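Local structure of putative branched-chain amino acid transport system substrate-binding protein (Rhodopseudomonas palustris, 4F8J) at residues T13-G18 with S76-P81; P80-V85 with A98-P103; I25-A30 with S281-H286. The protein probably serves as the periplasmic substrate-binding component of a transport system, here holding 4'-hydroxycinnamic acid in the cleft between its two lobes. All coordinates share one frame; numbering follows the deposited sequence.

Contact 1: residues T13-G18 with S76-P81; sequences TVTTTG and SSVTPP. With HC4 (4'-hydroxycinnamic acid), chain E.
Ser77 OG is gripped from two directions: the backbone N of Thr15 donates to it in a nearly straight bond (2.9 Å, 173° at the hydrogen), and the carboxylate of Glu27 holds it through OE1. This ties together the loops that leave strands 8-14 and 72-75, parallel neighbours in the central sheet of a type I periplasmic binding protein, where such loops at the strand ends line the ligand cleft. Serine suits the place because its short hydroxyl can accept from one segment while binding a helix residue beside it. With OG lying beside its own backbone N (chi1 -63°), the same oxygen lies 3.5 Å from Val14 CB, and the beta-branched valine covers it with carbon. Thr15 turns OG1 toward Ser77 CB at 3.5 Å, but the hydroxyl finds its polar partner in Asp50, which also takes Ser76 OG and Thr13 OG1, so one acid organises three hydroxyls. A cis peptide precedes Ser76, whose CA approaches Thr13 O at 3.2 Å in a well-directed CA-H...O contact (162°). That buried carbonyl has no conventional partner. Val78 is the N-cap of helix 79-92, and the helix start is turned to the ligand: O1 of the 4'-hydroxycinnamic acid carboxylate receives Thr79 N and Thr79 OG1, each at 2.8 Å, while Val78 CG1 lies 3.3 Å from O2.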
ATOM      1  N   THR A  13       1.913  -8.324  11.546  1.00 16.61           N
ATOM      2  CA  THR A  13       0.562  -7.953  11.995  1.00 17.07           C
ATOM      3  C   THR A  13      -0.191  -7.310  10.833  1.00 17.14           C
ATOM      4  O   THR A  13       0.292  -6.328  10.239  1.00 17.02           O
ATOM      5  CB  THR A  13       0.569  -7.084  13.264  1.00 17.13           C
ATOM      6  OG1 THR A  13      -0.780  -6.898  13.743  1.00 18.31           O
ATOM      7  CG2 THR A  13       1.241  -5.746  13.087  1.00 18.49           C
ATOM      8  N   VAL A  14      -1.315  -7.939  10.466  1.00 16.94           N
ATOM      9  CA  VAL A  14      -2.169  -7.477   9.366  1.00 17.26           C
ATOM     10  C   VAL A  14      -3.628  -7.508   9.794  1.00 17.76           C
ATOM     11  O   VAL A  14      -3.964  -8.021  10.882  1.00 18.23           O
ATOM     12  CB  VAL A  14      -1.916  -8.246   8.049  1.00 18.14           C
ATOM     13  CG1 VAL A  14      -0.586  -7.800   7.450  1.00 18.47           C
ATOM     14  CG2 VAL A  14      -2.038  -9.736   8.281  1.00 19.23           C
ATOM     15  N   THR A  15      -4.485  -6.891   8.999  1.00 17.69           N
ATOM     16  CA  THR A  15      -5.919  -6.765   9.332  1.00 18.49           C
ATOM     17  C   THR A  15      -6.740  -7.784   8.566  1.00 19.59           C
ATOM     18  O   THR A  15      -7.004  -7.610   7.402  1.00 20.31           O
ATOM     19  CB  THR A  15      -6.388  -5.361   9.014  1.00 19.64           C
ATOM     20  OG1 THR A  15      -5.491  -4.402   9.596  1.00 20.03           O
ATOM     21  CG2 THR A  15      -7.855  -5.172   9.510  1.00 20.58           C
ATOM     22  N   THR A  16      -7.103  -8.855   9.238  1.00 19.90           N
ATOM     23  CA  THR A  16      -7.902  -9.914   8.617  1.00 20.99           C
ATOM     24  C   THR A  16      -9.336 -10.017   9.142  1.00 22.39           C
ATOM     25  O   THR A  16     -10.105 -10.899   8.698  1.00 24.09           O
ATOM     26  CB  THR A  16      -7.188 -11.263   8.723  1.00 22.13           C
ATOM     27  OG1 THR A  16      -6.953 -11.612  10.099  1.00 24.42           O
ATOM     28  CG2 THR A  16      -5.851 -11.232   7.986  1.00 22.98           C
ATOM     29  N   THR A  17      -9.695  -9.113  10.047  1.00 22.81           N
ATOM     30  CA  THR A  17     -11.067  -8.921  10.492  1.00 23.32           C
ATOM     31  C   THR A  17     -11.441  -7.454  10.443  1.00 23.80           C
ATOM     32  O   THR A  17     -10.589  -6.559  10.437  1.00 25.03           O
ATOM     33  CB  THR A  17     -11.293  -9.468  11.900  1.00 23.98           C
ATOM     34  OG1 THR A  17     -10.389  -8.836  12.807  1.00 23.49           O
ATOM     35  CG2 THR A  17     -11.125 -10.945  11.911  1.00 24.10           C
ATOM     36  N   GLY A  18     -12.746  -7.168  10.392  1.00 26.06           N
ATOM     37  CA  GLY A  18     -13.176  -5.784  10.324  1.00 27.79           C
ATOM     38  C   GLY A  18     -13.203  -5.266   8.908  1.00 28.77           C
ATOM     39  O   GLY A  18     -12.973  -6.022   7.976  1.00 27.92           O
ATOM     40  N   SER A  76       1.166  -2.556   9.275  1.00 16.76           N
ATOM     41  CA  SER A  76      -0.099  -3.309   9.231  1.00 16.10           C
ATOM     42  C   SER A  76      -0.761  -3.059   7.856  1.00 16.94           C
ATOM     43  O   SER A  76      -0.069  -2.676   6.893  1.00 17.45           O
ATOM     44  CB  SER A  76      -0.958  -2.937  10.445  1.00 17.07           C
ATOM     45  OG  SER A  76      -2.241  -3.593  10.406  1.00 16.89           O
ATOM     46  N   SER A  77      -2.070  -3.283   7.736  1.00 16.76           N
ATOM     47  CA  SER A  77      -2.764  -3.224   6.464  1.00 17.13           C
ATOM     48  C   SER A  77      -3.265  -1.822   6.120  1.00 17.60           C
ATOM     49  O   SER A  77      -3.475  -1.493   4.943  1.00 19.38           O
ATOM     50  CB  SER A  77      -3.955  -4.199   6.491  1.00 17.52           C
ATOM     51  OG  SER A  77      -3.504  -5.529   6.634  1.00 18.08           O
ATOM     52  N   VAL A  78      -3.515  -1.021   7.145  1.00 17.22           N
ATOM     53  CA  VAL A  78      -4.012   0.356   7.005  1.00 17.67           C
ATOM     54  C   VAL A  78      -3.186   1.298   7.867  1.00 17.01           C
ATOM     55  O   VAL A  78      -2.390   0.832   8.682  1.00 17.73           O
ATOM     56  CB  VAL A  78      -5.520   0.477   7.272  1.00 18.28           C
ATOM     57  CG1 VAL A  78      -6.315  -0.219   6.173  1.00 18.99           C
ATOM     58  CG2 VAL A  78      -5.903  -0.035   8.664  1.00 20.21           C
ATOM     59  N   THR A  79      -3.318   2.618   7.656  1.00 18.25           N
ATOM     60  CA  THR A  79      -2.317   3.530   8.181  1.00 18.59           C
ATOM     61  C   THR A  79      -2.287   3.577   9.717  1.00 18.75           C
ATOM     62  O   THR A  79      -1.218   3.517  10.309  1.00 19.47           O
ATOM     63  CB  THR A  79      -2.424   4.923   7.547  1.00 19.91           C
ATOM     64  OG1 THR A  79      -2.165   4.784   6.149  1.00 20.26           O
ATOM     65  CG2 THR A  79      -1.414   5.898   8.170  1.00 20.16           C
ATOM     66  N   PRO A  80      -3.443   3.718  10.391  1.00 19.70           N
ATOM     67  CA  PRO A  80      -3.382   3.888  11.843  1.00 20.61           C
ATOM     68  C   PRO A  80      -2.624   2.793  12.614  1.00 19.66           C
ATOM     69  O   PRO A  80      -1.771   3.130  13.421  1.00 20.94           O
ATOM     70  CB  PRO A  80      -4.865   4.065  12.243  1.00 21.45           C
ATOM     71  CG  PRO A  80      -5.491   4.581  11.002  1.00 22.46           C
ATOM     72  CD  PRO A  80      -4.805   3.928   9.859  1.00 20.87           C
ATOM     73  N   PRO A  81      -2.876   1.509  12.360  1.00 18.69           N
ATOM     74  CA  PRO A  81      -2.092   0.478  13.063  1.00 18.36           C
ATOM     75  C   PRO A  81      -0.642   0.431  12.588  1.00 17.95           C
ATOM     76  O   PRO A  81       0.262  -0.024  13.313  1.00 19.10           O
ATOM     77  CB  PRO A  81      -2.873  -0.815  12.774  1.00 19.71           C
ATOM     78  CG  PRO A  81      -3.537  -0.523  11.485  1.00 20.35           C
ATOM     79  CD  PRO A  81      -3.980   0.906  11.611  1.00 19.48           C
TER
HETATM   80  C1  HC4 E 404      -5.201   3.227   4.595  1.00 21.60           C
HETATM   81  O1  HC4 E 404      -4.778   3.841   5.586  1.00 22.58           O
HETATM   82  O2  HC4 E 404      -6.344   2.687   4.589  1.00 25.10           O
HETATM   83  C2  HC4 E 404      -4.406   3.052   3.348  1.00 22.50           C
HETATM   84  C3  HC4 E 404      -4.319   1.826   2.834  1.00 21.09           C
HETATM   85  C1' HC4 E 404      -3.414   1.473   1.697  1.00 20.40           C
HETATM   86  C2' HC4 E 404      -3.082   2.359   0.653  1.00 19.18           C
HETATM   87  C3' HC4 E 404      -2.181   1.975  -0.328  1.00 20.48           C
HETATM   88  C4' HC4 E 404      -1.589   0.726  -0.349  1.00 19.69           C
HETATM   89  C5' HC4 E 404      -1.920  -0.156   0.673  1.00 19.76           C
HETATM   90  C6' HC4 E 404      -2.810   0.239   1.655  1.00 19.86           C
HETATM   91  O4' HC4 E 404      -0.712   0.311  -1.322  1.00 20.14           O

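Contact 2: residues P80-V85 with A98-P103; sequences PPTVAV and ALAPLP. With HC4 (4'-hydroxycinnamic acid), chain E.
The flat ring of 4'-hydroxycinnamic acid has Pro101 over one face and, on the other, the edge of Phe283, offset toward C5'; the residues next to this proline, Ala100 and Leu102, turn back to Thr82 and Val83 of helix 79-92. Pro101, modelled in two conformers, lies in one of them with CD 3.6 Å from C2'. Leu99 O approaches C5' obliquely. The proline is the centre of an inverse gamma turn, bridged by a weak bond from Leu102 N to Ala100 O, which folds the loop after strand 96-98 so that Pro101 is presented to the ligand. This is the beta-alpha-beta part of a Rossmann-like lobe, the helix packing on the loop that follows the next strand. Thr82 makes the largest share of the contact: CG2, anti to the backbone N, rests 3.7 Å from Ala98 CB, and OG1 lies 3.3 Å from Ala100 CB. The methyls of alanine are small enough to let the helix come this close. Leu102 fits around the same turn of helix, its CG held between N and the carbonyl carbon (chi1 76°); CD2 meets Thr82 CG2 at 4.0 Å and CD1 sits by Thr82 O and Val83 CA. Val83 CG2 lies over Leu102 CB at 4.0 Å and reaches Pro103 CD more loosely. Because Thr82 OG1 is already bonded to Val78 O and Ser76 N, its polar needs are met on its own side, and the two segments are left to fit by shape and van der Waals contact alone.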
ATOM      1  N   PRO A  80      -3.443   3.718  10.391  1.00 19.70           N
ATOM      2  CA  PRO A  80      -3.382   3.888  11.843  1.00 20.61           C
ATOM      3  C   PRO A  80      -2.624   2.793  12.614  1.00 19.66           C
ATOM      4  O   PRO A  80      -1.771   3.130  13.421  1.00 20.94           O
ATOM      5  CB  PRO A  80      -4.865   4.065  12.243  1.00 21.45           C
ATOM      6  CG  PRO A  80      -5.491   4.581  11.002  1.00 22.46           C
ATOM      7  CD  PRO A  80      -4.805   3.928   9.859  1.00 20.87           C
ATOM      8  N   PRO A  81      -2.876   1.509  12.360  1.00 18.69           N
ATOM      9  CA  PRO A  81      -2.092   0.478  13.063  1.00 18.36           C
ATOM     10  C   PRO A  81      -0.642   0.431  12.588  1.00 17.95           C
ATOM     11  O   PRO A  81       0.262  -0.024  13.313  1.00 19.10           O
ATOM     12  CB  PRO A  81      -2.873  -0.815  12.774  1.00 19.71           C
ATOM     13  CG  PRO A  81      -3.537  -0.523  11.485  1.00 20.35           C
ATOM     14  CD  PRO A  81      -3.980   0.906  11.611  1.00 19.48           C
ATOM     15  N   THR A  82      -0.405   0.899  11.381  1.00 17.45           N
ATOM     16  CA  THR A  82       0.967   0.904  10.810  1.00 16.45           C
ATOM     17  C   THR A  82       1.820   1.923  11.549  1.00 16.82           C
ATOM     18  O   THR A  82       3.017   1.662  11.830  1.00 17.07           O
ATOM     19  CB  THR A  82       0.972   1.143   9.302  1.00 16.61           C
ATOM     20  OG1 THR A  82       0.230   0.091   8.653  1.00 16.35           O
ATOM     21  CG2 THR A  82       2.382   1.185   8.762  1.00 16.68           C
ATOM     22  N   VAL A  83       1.241   3.087  11.870  1.00 17.41           N
ATOM     23  CA  VAL A  83       1.956   4.074  12.693  1.00 17.71           C
ATOM     24  C   VAL A  83       2.303   3.449  14.062  1.00 17.37           C
ATOM     25  O   VAL A  83       3.426   3.567  14.575  1.00 17.83           O
ATOM     26  CB  VAL A  83       1.095   5.329  12.869  1.00 17.38           C
ATOM     27  CG1 VAL A  83       1.694   6.230  13.938  1.00 18.52           C
ATOM     28  CG2 VAL A  83       1.033   6.105  11.545  1.00 17.62           C
ATOM     29  N   ALA A  84       1.365   2.700  14.626  1.00 18.20           N
ATOM     30  CA  ALA A  84       1.597   2.016  15.888  1.00 18.09           C
ATOM     31  C   ALA A  84       2.769   1.008  15.835  1.00 18.15           C
ATOM     32  O   ALA A  84       3.628   0.959  16.719  1.00 18.21           O
ATOM     33  CB  ALA A  84       0.297   1.341  16.369  1.00 18.71           C
ATOM     34  N   VAL A  85       2.833   0.240  14.772  1.00 16.99           N
ATOM     35  CA  VAL A  85       3.926  -0.705  14.611  1.00 16.37           C
ATOM     36  C   VAL A  85       5.259   0.018  14.527  1.00 16.44           C
ATOM     37  O   VAL A  85       6.257  -0.404  15.108  1.00 17.32           O
ATOM     38  CB  VAL A  85       3.717  -1.614  13.393  1.00 16.71           C
ATOM     39  CG1 VAL A  85       4.893  -2.542  13.187  1.00 17.18           C
ATOM     40  CG2 VAL A  85       2.407  -2.433  13.503  1.00 16.73           C
ATOM     41  N   ALA A  98       6.765  -1.592   6.543  1.00 16.27           N
ATOM     42  CA  ALA A  98       5.370  -1.191   6.560  1.00 16.19           C
ATOM     43  C   ALA A  98       4.590  -1.681   5.354  1.00 16.81           C
ATOM     44  O   ALA A  98       5.109  -1.609   4.250  1.00 16.36           O
ATOM     45  CB  ALA A  98       5.268   0.320   6.664  1.00 16.37           C
ATOM     46  N   LEU A  99       3.331  -2.113   5.552  1.00 16.57           N
ATOM     47  CA  LEU A  99       2.484  -2.622   4.469  1.00 17.53           C
ATOM     48  C   LEU A  99       1.343  -1.642   4.125  1.00 18.58           C
ATOM     49  O   LEU A  99       0.512  -1.952   3.279  1.00 20.23           O
ATOM     50  CB  LEU A  99       2.005  -4.056   4.788  1.00 18.07           C
ATOM     51  CG  LEU A  99       3.070  -5.094   5.083  1.00 18.07           C
ATOM     52  CD1 LEU A  99       2.432  -6.471   5.380  1.00 19.35           C
ATOM     53  CD2 LEU A  99       4.126  -5.207   3.937  1.00 18.46           C
ATOM     54  N   ALA A 100       1.342  -0.484   4.777  1.00 18.54           N
ATOM     55  CA  ALA A 100       0.462   0.655   4.483  1.00 18.49           C
ATOM     56  C   ALA A 100       1.316   1.915   4.417  1.00 19.34           C
ATOM     57  O   ALA A 100       2.375   1.982   5.059  1.00 18.90           O
ATOM     58  CB  ALA A 100      -0.621   0.789   5.537  1.00 19.17           C
ATOM     59  N   PRO A 101       0.920   2.957   3.651  0.60 19.23           N
ATOM     60  CA  PRO A 101       1.858   4.083   3.402  0.60 19.44           C
ATOM     61  C   PRO A 101       1.803   5.232   4.454  0.60 21.06           C
ATOM     62  O   PRO A 101       1.302   6.316   4.163  0.60 21.78           O
ATOM     63  CB  PRO A 101       1.458   4.566   1.991  0.60 19.88           C
ATOM     64  CG  PRO A 101       0.002   4.298   1.938  0.60 19.14           C
ATOM     65  CD  PRO A 101      -0.299   3.097   2.836  0.60 19.26           C
ATOM     66  N   LEU A 102       2.471   5.032   5.579  1.00 22.67           N
ATOM     67  CA  LEU A 102       2.383   5.931   6.690  1.00 22.77           C
ATOM     68  C   LEU A 102       3.307   7.123   6.448  1.00 24.30           C
ATOM     69  O   LEU A 102       4.256   7.029   5.653  1.00 24.58           O
ATOM     70  CB  LEU A 102       2.746   5.234   7.995  1.00 21.84           C
ATOM     71  CG  LEU A 102       4.242   4.995   8.215  1.00 22.53           C
ATOM     72  CD1 LEU A 102       4.522   4.613   9.671  1.00 22.08           C
ATOM     73  CD2 LEU A 102       4.750   3.977   7.219  1.00 20.99           C
ATOM     74  N   PRO A 103       3.037   8.217   7.151  1.00 24.99           N
ATOM     75  CA  PRO A 103       3.985   9.328   7.192  1.00 25.32           C
ATOM     76  C   PRO A 103       5.238   8.880   7.934  1.00 24.65           C
ATOM     77  O   PRO A 103       5.186   8.628   9.145  1.00 23.30           O
ATOM     78  CB  PRO A 103       3.242  10.401   7.999  1.00 26.23           C
ATOM     79  CG  PRO A 103       1.850   9.937   8.149  1.00 27.35           C
ATOM     80  CD  PRO A 103       1.859   8.466   8.006  1.00 25.87           C
TER
HETATM   81  C1  HC4 E 404      -5.201   3.227   4.595  1.00 21.60           C
HETATM   82  O1  HC4 E 404      -4.778   3.841   5.586  1.00 22.58           O
HETATM   83  O2  HC4 E 404      -6.344   2.687   4.589  1.00 25.10           O
HETATM   84  C2  HC4 E 404      -4.406   3.052   3.348  1.00 22.50           C
HETATM   85  C3  HC4 E 404      -4.319   1.826   2.834  1.00 21.09           C
HETATM   86  C1' HC4 E 404      -3.414   1.473   1.697  1.00 20.40           C
HETATM   87  C2' HC4 E 404      -3.082   2.359   0.653  1.00 19.18           C
HETATM   88  C3' HC4 E 404      -2.181   1.975  -0.328  1.00 20.48           C
HETATM   89  C4' HC4 E 404      -1.589   0.726  -0.349  1.00 19.69           C
HETATM   90  C5' HC4 E 404      -1.920  -0.156   0.673  1.00 19.76           C
HETATM   91  C6' HC4 E 404      -2.810   0.239   1.655  1.00 19.86           C
HETATM   92  O4' HC4 E 404      -0.712   0.311  -1.322  1.00 20.14           O

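Contact 3: residues I25-A30 with S281-H286; sequences IPERNA and SQFAAH. With HC4 (4'-hydroxycinnamic acid), chain E.
Helices 25-29 and 282-286 run in roughly the same direction, their axes crossing at -39° and coming within 7.2 Å, a close approach helped by the small Ala284 and Ala30. In this type I periplasmic binding fold the first helix, which follows strand 8-14, is thereby packed against the start of helix 282-302. Ala284 lies at the crossing: its CB touches Pro26 CB, and the methyl of Ala30 presses on its carbonyl O. Ser281 is the N-cap, OG accepting from Ala284 N at 3.0 Å, while the same OG lies 3.5 Å from Pro26 CB. Pro26 has no N-H to give to the preceding turn, and the helix is kinked there; its ring packs on Ser281 and Ala284. Glu27, extended beyond CG, lays that methylene 3.1 Å from Phe283 O and brings OE2 to Phe283 CB at 3.4 Å, the carboxylate plane steeply inclined (76°) to the phenyl ring; OE1 meanwhile binds Ser77. Cutting Glu27 back to an alanine is likely to leave Ser77 OG without its acid partner and a gap beside Phe283 CB. Further along, Gln282 O sits 3.4 Å above the centre of the His286 ring, which is probably oriented by its bond to the ligand phenol: O4' is hydrogen-bonded to His286 NE2 at 2.6 Å, where either may be the donor, and receives Gln282 NE2 at 3.0 Å.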
ATOM      1  N   ILE A  25      -6.400  -9.936   4.333  1.00 16.98           N
ATOM      2  CA  ILE A  25      -6.557 -11.324   3.910  1.00 17.76           C
ATOM      3  C   ILE A  25      -5.601 -11.680   2.775  1.00 17.62           C
ATOM      4  O   ILE A  25      -4.893 -12.679   2.850  1.00 17.26           O
ATOM      5  CB  ILE A  25      -8.046 -11.648   3.596  1.00 18.28           C
ATOM      6  CG1 ILE A  25      -8.782 -11.797   4.914  1.00 18.66           C
ATOM      7  CG2 ILE A  25      -8.156 -12.937   2.785  1.00 18.63           C
ATOM      8  CD1 ILE A  25     -10.309 -11.893   4.784  1.00 20.54           C
ATOM      9  N   PRO A  26      -5.574 -10.863   1.705  1.00 16.99           N
ATOM     10  CA  PRO A  26      -4.574 -11.150   0.682  1.00 17.30           C
ATOM     11  C   PRO A  26      -3.124 -11.060   1.149  1.00 16.87           C
ATOM     12  O   PRO A  26      -2.282 -11.801   0.666  1.00 18.44           O
ATOM     13  CB  PRO A  26      -4.845 -10.123  -0.402  1.00 18.13           C
ATOM     14  CG  PRO A  26      -6.265  -9.748  -0.215  1.00 18.80           C
ATOM     15  CD  PRO A  26      -6.516  -9.814   1.261  1.00 17.65           C
ATOM     16  N   GLU A  27      -2.841 -10.146   2.072  1.00 17.05           N
ATOM     17  CA  GLU A  27      -1.476 -10.018   2.596  1.00 17.08           C
ATOM     18  C   GLU A  27      -1.080 -11.291   3.315  1.00 17.45           C
ATOM     19  O   GLU A  27       0.044 -11.785   3.163  1.00 18.22           O
ATOM     20  CB  GLU A  27      -1.369  -8.775   3.500  1.00 17.31           C
ATOM     21  CG  GLU A  27      -1.428  -7.546   2.624  1.00 17.31           C
ATOM     22  CD  GLU A  27      -1.647  -6.223   3.276  1.00 18.92           C
ATOM     23  OE1 GLU A  27      -1.906  -6.136   4.493  1.00 18.08           O
ATOM     24  OE2 GLU A  27      -1.612  -5.231   2.490  1.00 18.69           O
ATOM     25  N   ARG A  28      -1.986 -11.819   4.134  1.00 17.51           N
ATOM     26  CA  ARG A  28      -1.723 -13.084   4.837  1.00 17.94           C
ATOM     27  C   ARG A  28      -1.606 -14.261   3.853  1.00 18.37           C
ATOM     28  O   ARG A  28      -0.718 -15.086   3.949  1.00 17.98           O
ATOM     29  CB  ARG A  28      -2.779 -13.343   5.919  1.00 19.70           C
ATOM     30  CG  ARG A  28      -2.605 -14.675   6.648  1.00 21.47           C
ATOM     31  CD  ARG A  28      -3.630 -14.851   7.768  1.00 23.63           C
ATOM     32  NE  ARG A  28      -3.529 -16.211   8.315  1.00 27.34           N
ATOM     33  CZ  ARG A  28      -4.188 -17.262   7.823  1.00 30.02           C
ATOM     34  NH1 ARG A  28      -4.019 -18.480   8.366  1.00 32.29           N
ATOM     35  NH2 ARG A  28      -5.022 -17.111   6.795  1.00 30.86           N
ATOM     36  N   ASN A  29      -2.535 -14.353   2.920  1.00 17.75           N
ATOM     37  CA  ASN A  29      -2.527 -15.430   1.932  1.00 18.04           C
ATOM     38  C   ASN A  29      -1.262 -15.448   1.084  1.00 18.15           C
ATOM     39  O   ASN A  29      -0.836 -16.507   0.685  1.00 19.61           O
ATOM     40  CB  ASN A  29      -3.759 -15.340   1.042  1.00 18.53           C
ATOM     41  CG  ASN A  29      -5.008 -15.773   1.747  1.00 19.36           C
ATOM     42  OD1 ASN A  29      -4.957 -16.344   2.840  1.00 22.11           O
ATOM     43  ND2 ASN A  29      -6.157 -15.497   1.140  1.00 19.11           N
ATOM     44  N   ALA A  30      -0.703 -14.264   0.758  1.00 17.45           N
ATOM     45  CA  ALA A  30       0.490 -14.217  -0.072  1.00 18.60           C
ATOM     46  C   ALA A  30       1.675 -14.886   0.594  1.00 19.11           C
ATOM     47  O   ALA A  30       2.631 -15.261  -0.100  1.00 19.72           O
ATOM     48  CB  ALA A  30       0.853 -12.778  -0.445  1.00 18.77           C
ATOM     49  N   SER A 281      -4.028  -8.552  -6.279  1.00 18.10           N
ATOM     50  CA  SER A 281      -4.308  -7.302  -5.590  1.00 18.14           C
ATOM     51  C   SER A 281      -3.061  -6.498  -5.341  1.00 18.74           C
ATOM     52  O   SER A 281      -1.971  -7.035  -5.189  1.00 18.52           O
ATOM     53  CB  SER A 281      -5.035  -7.534  -4.244  1.00 18.98           C
ATOM     54  OG  SER A 281      -4.226  -8.241  -3.342  1.00 18.06           O
ATOM     55  N   GLN A 282      -3.276  -5.196  -5.192  1.00 18.87           N
ATOM     56  CA  GLN A 282      -2.275  -4.259  -4.645  1.00 18.44           C
ATOM     57  C   GLN A 282      -1.681  -4.796  -3.332  1.00 17.96           C
ATOM     58  O   GLN A 282      -0.489  -4.681  -3.096  1.00 18.43           O
ATOM     59  CB  GLN A 282      -2.966  -2.917  -4.402  1.00 18.47           C
ATOM     60  CG  GLN A 282      -2.110  -1.822  -3.794  1.00 18.66           C
ATOM     61  CD  GLN A 282      -1.174  -1.139  -4.755  1.00 18.48           C
ATOM     62  OE1 GLN A 282      -1.074  -1.501  -5.928  1.00 18.35           O
ATOM     63  NE2 GLN A 282      -0.426  -0.138  -4.236  1.00 19.18           N
ATOM     64  N   PHE A 283      -2.532  -5.409  -2.512  1.00 17.38           N
ATOM     65  CA  PHE A 283      -2.211  -5.699  -1.099  1.00 18.19           C
ATOM     66  C   PHE A 283      -1.366  -6.965  -0.934  1.00 16.93           C
ATOM     67  O   PHE A 283      -0.345  -6.970  -0.238  1.00 17.06           O
ATOM     68  CB  PHE A 283      -3.527  -5.739  -0.307  1.00 18.14           C
ATOM     69  CG  PHE A 283      -4.459  -4.594  -0.678  1.00 19.80           C
ATOM     70  CD1 PHE A 283      -4.016  -3.276  -0.561  1.00 21.43           C
ATOM     71  CD2 PHE A 283      -5.685  -4.849  -1.257  1.00 21.90           C
ATOM     72  CE1 PHE A 283      -4.845  -2.215  -0.943  1.00 22.00           C
ATOM     73  CE2 PHE A 283      -6.490  -3.788  -1.648  1.00 23.13           C
ATOM     74  CZ  PHE A 283      -6.047  -2.487  -1.489  1.00 22.40           C
ATOM     75  N   ALA A 284      -1.759  -8.039  -1.614  1.00 17.16           N
ATOM     76  CA  ALA A 284      -0.992  -9.278  -1.599  1.00 16.94           C
ATOM     77  C   ALA A 284       0.451  -8.969  -1.976  1.00 17.37           C
ATOM     78  O   ALA A 284       1.371  -9.542  -1.456  1.00 18.75           O
ATOM     79  CB  ALA A 284      -1.565 -10.279  -2.590  1.00 17.01           C
ATOM     80  N   ALA A 285       0.626  -8.060  -2.939  1.00 17.05           N
ATOM     81  CA  ALA A 285       1.928  -7.746  -3.457  1.00 17.26           C
ATOM     82  C   ALA A 285       2.827  -7.129  -2.360  1.00 16.75           C
ATOM     83  O   ALA A 285       4.052  -7.281  -2.436  1.00 17.32           O
ATOM     84  CB  ALA A 285       1.814  -6.833  -4.673  1.00 17.11           C
ATOM     85  N   HIS A 286       2.272  -6.382  -1.408  1.00 17.11           N
ATOM     86  CA  HIS A 286       3.132  -5.743  -0.401  1.00 16.81           C
ATOM     87  C   HIS A 286       3.814  -6.741   0.517  1.00 16.79           C
ATOM     88  O   HIS A 286       5.004  -6.604   0.806  1.00 17.98           O
ATOM     89  CB  HIS A 286       2.426  -4.694   0.412  1.00 17.29           C
ATOM     90  CG  HIS A 286       1.862  -3.558  -0.404  1.00 18.00           C
ATOM     91  ND1 HIS A 286       2.506  -3.023  -1.489  1.00 18.74           N
ATOM     92  CD2 HIS A 286       0.642  -2.866  -0.285  1.00 19.14           C
ATOM     93  CE1 HIS A 286       1.755  -2.028  -2.008  1.00 19.08           C
ATOM     94  NE2 HIS A 286       0.635  -1.910  -1.280  1.00 20.06           N
TER
HETATM   95  C1  HC4 E 404      -5.201   3.227   4.595  1.00 21.60           C
HETATM   96  O1  HC4 E 404      -4.778   3.841   5.586  1.00 22.58           O
HETATM   97  O2  HC4 E 404      -6.344   2.687   4.589  1.00 25.10           O
HETATM   98  C2  HC4 E 404      -4.406   3.052   3.348  1.00 22.50           C
HETATM   99  C3  HC4 E 404      -4.319   1.826   2.834  1.00 21.09           C
HETATM  100  C1' HC4 E 404      -3.414   1.473   1.697  1.00 20.40           C
HETATM  101  C2' HC4 E 404      -3.082   2.359   0.653  1.00 19.18           C
HETATM  102  C3' HC4 E 404      -2.181   1.975  -0.328  1.00 20.48           C
HETATM  103  C4' HC4 E 404      -1.589   0.726  -0.349  1.00 19.69           C
HETATM  104  C5' HC4 E 404      -1.920  -0.156   0.673  1.00 19.76           C
HETATM  105  C6' HC4 E 404      -2.810   0.239   1.655  1.00 19.86           C
HETATM  106  O4' HC4 E 404      -0.712   0.311  -1.322  1.00 20.14           O

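How the contacts relate
From the N terminus, strand 8-14 opens contact 1, helix 21-29 then opens contact 3, and only afterwards does 76-81 close the first loop, so contacts 1 and 3 cross. Contact 2 starts where contact 1 ends, the two sharing Pro80 and Pro81 on helix 79-92, and it closes a short loop at 98-103 that is nested inside the very long one sealed when 281-286 returns. Contact 1 joins the loops after strands 8-14 and 72-75, and contact 2 packs helix 79-92 on the loop after strand 96-98; contact 3 adds a helix from far along the chain. Contacts 2 and 3 touch directly, Leu99 CD2 packing on His286 O, and all three border the same ligand.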